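Local atomic coordinates of cocosin 1 acidic chain (Cocos nucifera, PDB entry 5WPW), a protein that serves as a seed storage protein, an 11S globulin that provides a nutrient reserve in the coconut. Residues L8-P13 and G333-G338; D114-P119 and M248-N253; I284-E289 and V361-S366. The protein carries 2 engineered substitutions. All coordinates share one frame; numbering follows the deposited sequence.

Interaction 1: residues L8-P13 and G333-G338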
loop_
_atom_site.group_PDB
_atom_site.type_symbol
_atom_site.label_atom_id
_atom_site.label_comp_id
_atom_site.label_asym_id
_atom_site.label_seq_id
_atom_site.Cartn_x
_atom_site.Cartn_y
_atom_site.Cartn_z
ATOM N N LEU A 8 -0.561 -16.462 36.044
ATOM C CA LEU A 8 -0.952 -15.062 35.967
ATOM C C LEU A 8 -1.598 -14.623 37.279
ATOM O O LEU A 8 -2.086 -15.439 38.062
ATOM C CB LEU A 8 -1.921 -14.821 34.806
ATOM C CG LEU A 8 -1.486 -15.310 33.422
ATOM C CD1 LEU A 8 -2.671 -15.305 32.473
ATOM C CD2 LEU A 8 -0.362 -14.436 32.882
ATOM N N ASN A 9 -1.602 -13.315 37.516
ATOM C CA ASN A 9 -2.343 -12.786 38.654
ATOM C C ASN A 9 -2.824 -11.383 38.327
ATOM O O ASN A 9 -2.252 -10.689 37.481
ATOM C CB ASN A 9 -1.502 -12.783 39.947
ATOM C CG ASN A 9 -0.166 -12.104 39.770
ATOM O OD1 ASN A 9 0.779 -12.694 39.246
ATOM N ND2 ASN A 9 -0.075 -10.854 40.213
ATOM N N ALA A 10 -3.898 -10.979 38.998
ATOM C CA ALA A 10 -4.408 -9.631 38.813
ATOM C C ALA A 10 -3.432 -8.631 39.417
ATOM O O ALA A 10 -2.805 -8.893 40.447
ATOM C CB ALA A 10 -5.790 -9.490 39.447
ATOM N N LEU A 11 -3.274 -7.498 38.749
ATOM C CA LEU A 11 -2.266 -6.520 39.110
ATOM C C LEU A 11 -2.915 -5.234 39.596
ATOM O O LEU A 11 -4.034 -4.889 39.210
ATOM C CB LEU A 11 -1.347 -6.211 37.922
ATOM C CG LEU A 11 -0.425 -7.348 37.491
ATOM C CD1 LEU A 11 0.094 -7.121 36.081
ATOM C CD2 LEU A 11 0.723 -7.494 38.472
ATOM N N GLU A 12 -2.182 -4.527 40.439
ATOM C CA GLU A 12 -2.550 -3.220 40.948
ATOM C C GLU A 12 -1.298 -2.364 40.947
ATOM O O GLU A 12 -0.182 -2.883 40.818
ATOM C CB GLU A 12 -3.154 -3.313 42.359
ATOM C CG GLU A 12 -4.655 -3.455 42.341
ATOM C CD GLU A 12 -5.287 -3.177 43.692
ATOM O OE1 GLU A 12 -5.040 -2.084 44.263
ATOM O OE2 GLU A 12 -6.031 -4.058 44.173
ATOM N N PRO A 13 -1.446 -1.044 41.040
ATOM C CA PRO A 13 -0.276 -0.159 40.999
ATOM C C PRO A 13 0.699 -0.414 42.143
ATOM O O PRO A 13 0.305 -0.574 43.300
ATOM C CB PRO A 13 -0.898 1.233 41.093
ATOM C CG PRO A 13 -2.217 1.069 40.432
ATOM C CD PRO A 13 -2.698 -0.296 40.841
ATOM N N GLY A 333 -9.726 -16.619 38.859
ATOM C CA GLY A 333 -9.968 -15.696 39.947
ATOM C C GLY A 333 -11.005 -14.680 39.546
ATOM O O GLY A 333 -11.477 -14.650 38.408
ATOM N N GLU A 334 -11.362 -13.852 40.518
ATOM C CA GLU A 334 -12.269 -12.747 40.294
ATOM C C GLU A 334 -11.472 -11.568 39.752
ATOM O O GLU A 334 -10.246 -11.544 39.805
ATOM C CB GLU A 334 -12.995 -12.397 41.606
ATOM C CG GLU A 334 -14.072 -11.297 41.536
ATOM C CD GLU A 334 -14.840 -11.098 42.856
ATOM O OE1 GLU A 334 -14.367 -10.322 43.723
ATOM O OE2 GLU A 334 -15.935 -11.687 43.010
ATOM N N LEU A 335 -12.169 -10.601 39.194
ATOM C CA LEU A 335 -11.580 -9.306 38.917
ATOM C C LEU A 335 -12.560 -8.272 39.436
ATOM O O LEU A 335 -13.775 -8.440 39.279
ATOM C CB LEU A 335 -11.309 -9.104 37.413
ATOM C CG LEU A 335 -9.947 -9.438 36.803
ATOM C CD1 LEU A 335 -9.862 -8.844 35.411
ATOM C CD2 LEU A 335 -8.795 -8.921 37.636
ATOM N N ARG A 336 -12.045 -7.217 40.066
ATOM C CA ARG A 336 -12.911 -6.138 40.512
ATOM C C ARG A 336 -12.347 -4.811 40.028
ATOM O O ARG A 336 -11.260 -4.746 39.444
ATOM C CB ARG A 336 -13.085 -6.139 42.039
ATOM C CG ARG A 336 -11.783 -6.197 42.805
ATOM C CD ARG A 336 -11.992 -6.567 44.282
ATOM N NE ARG A 336 -10.726 -6.895 44.936
ATOM C CZ ARG A 336 -9.798 -5.998 45.260
ATOM N NH1 ARG A 336 -9.990 -4.709 44.994
ATOM N NH2 ARG A 336 -8.672 -6.391 45.849
ATOM N N GLN A 337 -13.123 -3.754 40.268
ATOM C CA GLN A 337 -12.751 -2.410 39.852
ATOM C C GLN A 337 -11.313 -2.072 40.239
ATOM O O GLN A 337 -10.882 -2.286 41.381
ATOM C CB GLN A 337 -13.713 -1.392 40.465
ATOM C CG GLN A 337 -13.286 0.055 40.257
ATOM C CD GLN A 337 -14.387 1.042 40.573
ATOM O OE1 GLN A 337 -15.559 0.797 40.269
ATOM N NE2 GLN A 337 -14.023 2.157 41.204
ATOM N N GLY A 338 -10.563 -1.555 39.266
ATOM C CA GLY A 338 -9.207 -1.099 39.492
ATOM C C GLY A 338 -8.130 -2.134 39.275
ATOM O O GLY A 338 -6.945 -1.794 39.370
#

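Interaction 2: residues D114-P119 and M248-N253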
loop_
_atom_site.group_PDB
_atom_site.type_symbol
_atom_site.label_atom_id
_atom_site.label_comp_id
_atom_site.label_asym_id
_atom_site.label_seq_id
_atom_site.Cartn_x
_atom_site.Cartn_y
_atom_site.Cartn_z
ATOM N N ASP A 114 -13.989 7.838 26.311
ATOM C CA ASP A 114 -13.150 8.168 25.174
ATOM C C ASP A 114 -11.855 7.367 25.209
ATOM O O ASP A 114 -11.287 7.106 26.265
ATOM C CB ASP A 114 -12.812 9.653 25.158
ATOM C CG ASP A 114 -13.908 10.493 24.569
ATOM O OD1 ASP A 114 -14.851 9.959 23.969
ATOM O OD2 ASP A 114 -13.804 11.719 24.687
ATOM N N VAL A 115 -11.374 7.007 24.025
ATOM C CA VAL A 115 -10.031 6.479 23.836
ATOM C C VAL A 115 -9.246 7.528 23.074
ATOM O O VAL A 115 -9.712 8.015 22.035
ATOM C CB VAL A 115 -10.016 5.151 23.059
ATOM C CG1 VAL A 115 -8.595 4.781 22.813
ATOM C CG2 VAL A 115 -10.702 4.060 23.850
ATOM N N LEU A 116 -8.083 7.898 23.604
ATOM C CA LEU A 116 -7.167 8.828 22.956
ATOM C C LEU A 116 -5.897 8.091 22.555
ATOM O O LEU A 116 -5.356 7.312 23.345
ATOM C CB LEU A 116 -6.805 9.977 23.892
ATOM C CG LEU A 116 -8.001 10.830 24.282
ATOM C CD1 LEU A 116 -8.152 10.894 25.793
ATOM C CD2 LEU A 116 -7.795 12.196 23.680
ATOM N N ALA A 117 -5.428 8.345 21.333
ATOM C CA ALA A 117 -4.202 7.743 20.796
ATOM C C ALA A 117 -3.143 8.833 20.659
ATOM O O ALA A 117 -3.346 9.810 19.924
ATOM C CB ALA A 117 -4.444 7.084 19.442
ATOM N N VAL A 118 -2.024 8.661 21.356
ATOM C CA VAL A 118 -0.905 9.599 21.315
ATOM C C VAL A 118 0.338 8.952 20.703
ATOM O O VAL A 118 0.975 8.129 21.365
ATOM C CB VAL A 118 -0.603 10.106 22.736
ATOM C CG1 VAL A 118 0.538 11.085 22.717
ATOM C CG2 VAL A 118 -1.837 10.736 23.343
ATOM N N PRO A 119 0.738 9.315 19.478
ATOM C CA PRO A 119 1.986 8.786 18.902
ATOM C C PRO A 119 3.201 9.106 19.755
ATOM O O PRO A 119 3.271 10.142 20.410
ATOM C CB PRO A 119 2.098 9.503 17.548
ATOM C CG PRO A 119 0.765 10.182 17.329
ATOM C CD PRO A 119 0.151 10.387 18.663
ATOM N N MET A 248 -5.766 14.555 11.567
ATOM C CA MET A 248 -6.055 13.181 11.982
ATOM C C MET A 248 -6.922 13.186 13.239
ATOM O O MET A 248 -6.645 13.921 14.192
ATOM C CB MET A 248 -4.763 12.433 12.297
ATOM C CG MET A 248 -3.931 11.987 11.141
ATOM S SD MET A 248 -2.708 10.855 11.832
ATOM C CE MET A 248 -1.630 12.013 12.679
ATOM N N LYS A 249 -7.949 12.345 13.262
ATOM C CA LYS A 249 -8.699 12.162 14.488
ATOM C C LYS A 249 -7.833 11.353 15.444
ATOM O O LYS A 249 -7.205 10.376 15.037
ATOM C CB LYS A 249 -10.030 11.452 14.209
ATOM C CG LYS A 249 -10.958 11.366 15.419
ATOM C CD LYS A 249 -12.245 10.576 15.113
ATOM C CE LYS A 249 -11.961 9.384 14.208
ATOM N NZ LYS A 249 -12.592 8.085 14.631
ATOM N N ILE A 250 -7.759 11.776 16.706
ATOM C CA ILE A 250 -6.963 11.086 17.718
ATOM C C ILE A 250 -7.807 10.502 18.827
ATOM O O ILE A 250 -7.253 9.925 19.772
ATOM C CB ILE A 250 -5.888 12.010 18.329
ATOM C CG1 ILE A 250 -6.535 13.247 18.943
ATOM C CG2 ILE A 250 -4.833 12.374 17.298
ATOM C CD1 ILE A 250 -6.031 13.556 20.336
ATOM N N LYS A 251 -9.117 10.676 18.769
ATOM C CA LYS A 251 -9.988 10.341 19.882
ATOM C C LYS A 251 -11.215 9.640 19.326
ATOM O O LYS A 251 -11.723 10.012 18.260
ATOM C CB LYS A 251 -10.392 11.607 20.647
ATOM C CG LYS A 251 -11.533 11.424 21.644
ATOM C CD LYS A 251 -11.829 12.764 22.343
ATOM C CE LYS A 251 -13.264 13.216 22.101
ATOM N NZ LYS A 251 -13.497 13.922 20.803
ATOM N N GLN A 252 -11.678 8.621 20.039
ATOM C CA GLN A 252 -12.912 7.936 19.667
ATOM C C GLN A 252 -13.570 7.386 20.918
ATOM O O GLN A 252 -12.903 6.782 21.762
ATOM C CB GLN A 252 -12.646 6.801 18.673
ATOM C CG GLN A 252 -13.844 5.888 18.507
ATOM C CD GLN A 252 -14.535 6.067 17.184
ATOM O OE1 GLN A 252 -14.283 7.029 16.463
ATOM N NE2 GLN A 252 -15.403 5.118 16.840
ATOM N N ASN A 253 -14.874 7.599 21.038
ATOM C CA ASN A 253 -15.606 7.115 22.194
ATOM C C ASN A 253 -16.032 5.664 21.973
ATOM O O ASN A 253 -16.589 5.328 20.928
ATOM C CB ASN A 253 -16.811 8.013 22.457
ATOM C CG ASN A 253 -17.626 7.544 23.628
ATOM O OD1 ASN A 253 -18.528 6.737 23.463
ATOM N ND2 ASN A 253 -17.293 8.012 24.818
#

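Interaction 3: residues I284-E289 and V361-S366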
loop_
_atom_site.group_PDB
_atom_site.type_symbol
_atom_site.label_atom_id
_atom_site.label_comp_id
_atom_site.label_asym_id
_atom_site.label_seq_id
_atom_site.Cartn_x
_atom_site.Cartn_y
_atom_site.Cartn_z
ATOM N N ILE A 284 -0.271 3.464 15.321
ATOM C CA ILE A 284 -0.097 3.154 16.739
ATOM C C ILE A 284 0.066 1.645 16.935
ATOM O O ILE A 284 0.761 1.191 17.862
ATOM C CB ILE A 284 -1.299 3.709 17.552
ATOM C CG1 ILE A 284 -1.407 5.243 17.473
ATOM C CG2 ILE A 284 -1.289 3.220 19.002
ATOM C CD1 ILE A 284 -0.387 6.050 18.292
ATOM N N GLN A 285 -0.571 0.854 16.071
ATOM C CA GLN A 285 -0.562 -0.616 16.127
ATOM C C GLN A 285 -1.134 -1.136 17.446
ATOM O O GLN A 285 -0.609 -2.067 18.063
ATOM C CB GLN A 285 0.839 -1.185 15.881
ATOM C CG GLN A 285 1.227 -1.228 14.407
ATOM C CD GLN A 285 2.607 -1.848 14.190
ATOM O OE1 GLN A 285 3.607 -1.142 14.077
ATOM N NE2 GLN A 285 2.661 -3.171 14.140
ATOM N N MET A 286 -2.260 -0.560 17.843
ATOM C CA MET A 286 -2.963 -1.008 19.039
ATOM C C MET A 286 -4.454 -0.872 18.787
ATOM O O MET A 286 -4.894 -0.082 17.951
ATOM C CB MET A 286 -2.556 -0.221 20.304
ATOM C CG MET A 286 -1.396 -0.910 21.078
ATOM S SD MET A 286 -0.960 -0.103 22.645
ATOM C CE MET A 286 -0.446 1.436 21.928
ATOM N N SER A 287 -5.227 -1.691 19.497
ATOM C CA SER A 287 -6.673 -1.743 19.366
ATOM C C SER A 287 -7.253 -1.674 20.776
ATOM O O SER A 287 -6.541 -1.850 21.769
ATOM C CB SER A 287 -7.121 -3.038 18.656
ATOM O OG SER A 287 -6.427 -3.237 17.429
ATOM N N ALA A 288 -8.552 -1.442 20.871
ATOM C CA ALA A 288 -9.201 -1.443 22.179
ATOM C C ALA A 288 -10.561 -2.110 22.063
ATOM O O ALA A 288 -11.108 -2.287 20.970
ATOM C CB ALA A 288 -9.352 -0.010 22.739
ATOM N N GLU A 289 -11.113 -2.459 23.220
ATOM C CA GLU A 289 -12.394 -3.144 23.296
ATOM C C GLU A 289 -13.058 -2.743 24.609
ATOM O O GLU A 289 -12.402 -2.749 25.647
ATOM C CB GLU A 289 -12.181 -4.655 23.226
ATOM C CG GLU A 289 -13.422 -5.476 23.278
ATOM C CD GLU A 289 -13.180 -6.922 22.885
ATOM O OE1 GLU A 289 -12.631 -7.703 23.709
ATOM O OE2 GLU A 289 -13.525 -7.264 21.743
ATOM N N VAL A 361 -12.293 -2.658 30.031
ATOM C CA VAL A 361 -11.700 -2.151 28.808
ATOM C C VAL A 361 -10.438 -2.960 28.580
ATOM O O VAL A 361 -9.672 -3.214 29.521
ATOM C CB VAL A 361 -11.406 -0.639 28.889
ATOM C CG1 VAL A 361 -10.604 -0.304 30.134
ATOM C CG2 VAL A 361 -10.664 -0.176 27.636
ATOM N N SER A 362 -10.253 -3.419 27.354
ATOM C CA SER A 362 -9.046 -4.137 27.011
ATOM C C SER A 362 -8.284 -3.325 25.992
ATOM O O SER A 362 -8.884 -2.719 25.112
ATOM C CB SER A 362 -9.340 -5.530 26.457
ATOM O OG SER A 362 -9.915 -6.340 27.467
ATOM N N ILE A 363 -6.969 -3.312 26.134
ATOM C CA ILE A 363 -6.065 -2.738 25.142
ATOM C C ILE A 363 -5.257 -3.883 24.564
ATOM O O ILE A 363 -4.661 -4.656 25.312
ATOM C CB ILE A 363 -5.125 -1.686 25.750
ATOM C CG1 ILE A 363 -5.906 -0.567 26.447
ATOM C CG2 ILE A 363 -4.140 -1.159 24.665
ATOM C CD1 ILE A 363 -6.895 0.164 25.544
ATOM N N LYS A 364 -5.206 -3.980 23.241
ATOM C CA LYS A 364 -4.566 -5.116 22.581
ATOM C C LYS A 364 -3.405 -4.621 21.741
ATOM O O LYS A 364 -3.478 -3.540 21.157
ATOM C CB LYS A 364 -5.592 -5.896 21.750
ATOM C CG LYS A 364 -6.775 -6.382 22.626
ATOM C CD LYS A 364 -7.767 -7.301 21.897
ATOM C CE LYS A 364 -8.799 -7.885 22.883
ATOM N NZ LYS A 364 -9.545 -9.027 22.268
ATOM N N THR A 365 -2.337 -5.434 21.688
ATOM C CA THR A 365 -1.035 -5.040 21.134
ATOM C C THR A 365 -0.953 -5.287 19.632
ATOM O O THR A 365 0.038 -5.820 19.125
ATOM C CB THR A 365 0.110 -5.746 21.866
ATOM O OG1 THR A 365 0.055 -7.163 21.671
ATOM C CG2 THR A 365 0.084 -5.448 23.359
ATOM N N SER A 366 -1.994 -4.889 18.902
ATOM C CA SER A 366 -1.986 -4.970 17.456
ATOM C C SER A 366 -3.089 -4.070 16.943
ATOM O O SER A 366 -4.156 -3.965 17.556
ATOM C CB SER A 366 -2.209 -6.417 16.970
ATOM O OG SER A 366 -2.056 -6.524 15.562
HETATM O O HOH W 1 -0.699 -3.698 14.114
#

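Interaction 1: residues L8-P13 and G333-G338
Glu-12 reaches Arg-336 through OE2, which lies 3.9 Å from Arg-336 NH2 and only slightly farther from NH1: a long salt bridge with no hydrogen bond. The two side chains cross at about a right angle and the carboxylate and guanidinium planes stand 89° apart, which rules out flat pairing of two oxygens with two nitrogens. Arg-336 CG sits between the backbone N and the carbonyl carbon (chi1 51°), and from there the chain runs extended to NE, which brings the guanidinium to Glu-12. Glu-12 CG also passes 4.1 Å from Gly-338 O. At the backbone angles of Gly-338 a CB would jam against the preceding carbonyl oxygen, so the turn calls for glycine. These residues join the two cupin domains: a loop leading into strand 15-19 of the first is laid along the end of strand 329-336 of the second. Residues 10-12 run within 14° of 335-338, but no hydrogen bond joins the two segments; the loop is held by backbone bonds from Leu-8 to Val-330, earlier in that strand, and from Leu-11 to Leu-340. Where Ala-10 faces the strand, its CB meets Leu-335 CD2 at 3.6 Å, while Leu-335 packs on Leu-341.

Interaction 2: residues D114-P119 and M248-N253
Asp-114 lies between Asn-253 and Lys-251, which present very different surfaces to its carboxylate. The setting is an antiparallel sheet of the first cupin domain, where strand 251-253, soon after the Cys-246 that links basic to acidic chain, is outermost within this chain and pairs with 114-118. Asn-253 crosses Asp-114 at about a right angle, with amide and carboxylate planes 80° apart. Its ND2 gives a 3.2 Å hydrogen bond to Asp-114 OD1, lying in the plane of its own amide but meeting the oxygen from above the carboxylate plane. Lys-251 touches with methylenes: Asp-114 OD2 is 3.0 Å from Lys-251 CE, and bends at chi3 and chi4 carry NZ off to 4.5 Å, beyond a salt bridge. OD2 has a separate donor in Gln-111 N, and Asn-253 OD1 accepts from Asp-256 N. Leu-116 and Lys-251 run side by side, pointing the same way, and Leu-116 CD2 also meets Ile-250 CD1 at 4.0 Å. Val-115 and Gln-252, on the other face, form the hydrogen-bonded pair, with Val-115 N to Gln-252 O at 2.7 Å. Ile-250 O accepts from Ala-117 N, whereas buried Ala-117 O has no polar partner and lies 3.7 Å from Ile-250 CB.

Interaction 3: residues I284-E289 and V361-S366
Met-286 runs past Lys-364 and Thr-365 toward Ile-363. Its CB is 3.5 Å from Lys-364 O; CG keeps close to that same oxygen and brushes Thr-365 CA at 4.1 Å. SD then crosses to Ile-363, 3.9 Å from its CG2, and the bend at chi3 (-63°) turns the terminal methyl out of the line of the chain. Both Met-286 and Ile-363 pack on Leu-62 of the first cupin domain. Lys-364 O is busy: besides the methionine carbons it accepts Ser-287 N at 3.0 Å and, weakly, Ser-366 N across the inverse gamma turn centred on Thr-365. Thr-365 OG1 bonds to His-308 N and to Gln-148 of a third subunit. Strands 287-293 and 357-364 are neighbours in an antiparallel sheet of the second cupin domain, a cupin beta-barrel, of which each 11S globulin subunit has two. Lys-364 N returns a nearly straight bond to Ser-287 O (174° at the hydrogen), and Glu-289 and Ser-362 form the next hydrogen-bonded pair. Between these pairs, Ala-288 CB meets Ile-363 CD1 at 3.7 Å. On the opposite face Glu-289 and Lys-364 form a long salt bridge, OE1 to NZ 3.7 Å, while the ammonium has a firmer partner in Asn-304 OD1. Ser-287 OG lies so close to Ser-366 O, 2.4 Å, that the length is doubtful. Farther out, a water spans Gln-285 NE2 and Ser-366 OG by two weak bonds.

Overall arrangement
Interactions 2 and 3 are buried and close together, centres about 12 Å apart, and they touch where Ile-284 CD1 packs against Val-118 and Pro-119. Both rest on paired antiparallel strands, but interaction 2 joins an outer strand to the sheet of the first cupin domain, whereas interaction 3 lies between neighbouring strands within the sheet of the second. Strand 61-67 packs on side chains of both. Interaction 1 belongs to the surface, about 19 Å from interaction 3 between centres. There the segment before strand 15-19 crosses from one domain to the other, with one apolar touch and a long charge pair in place of the ladder of backbone bonds found inside.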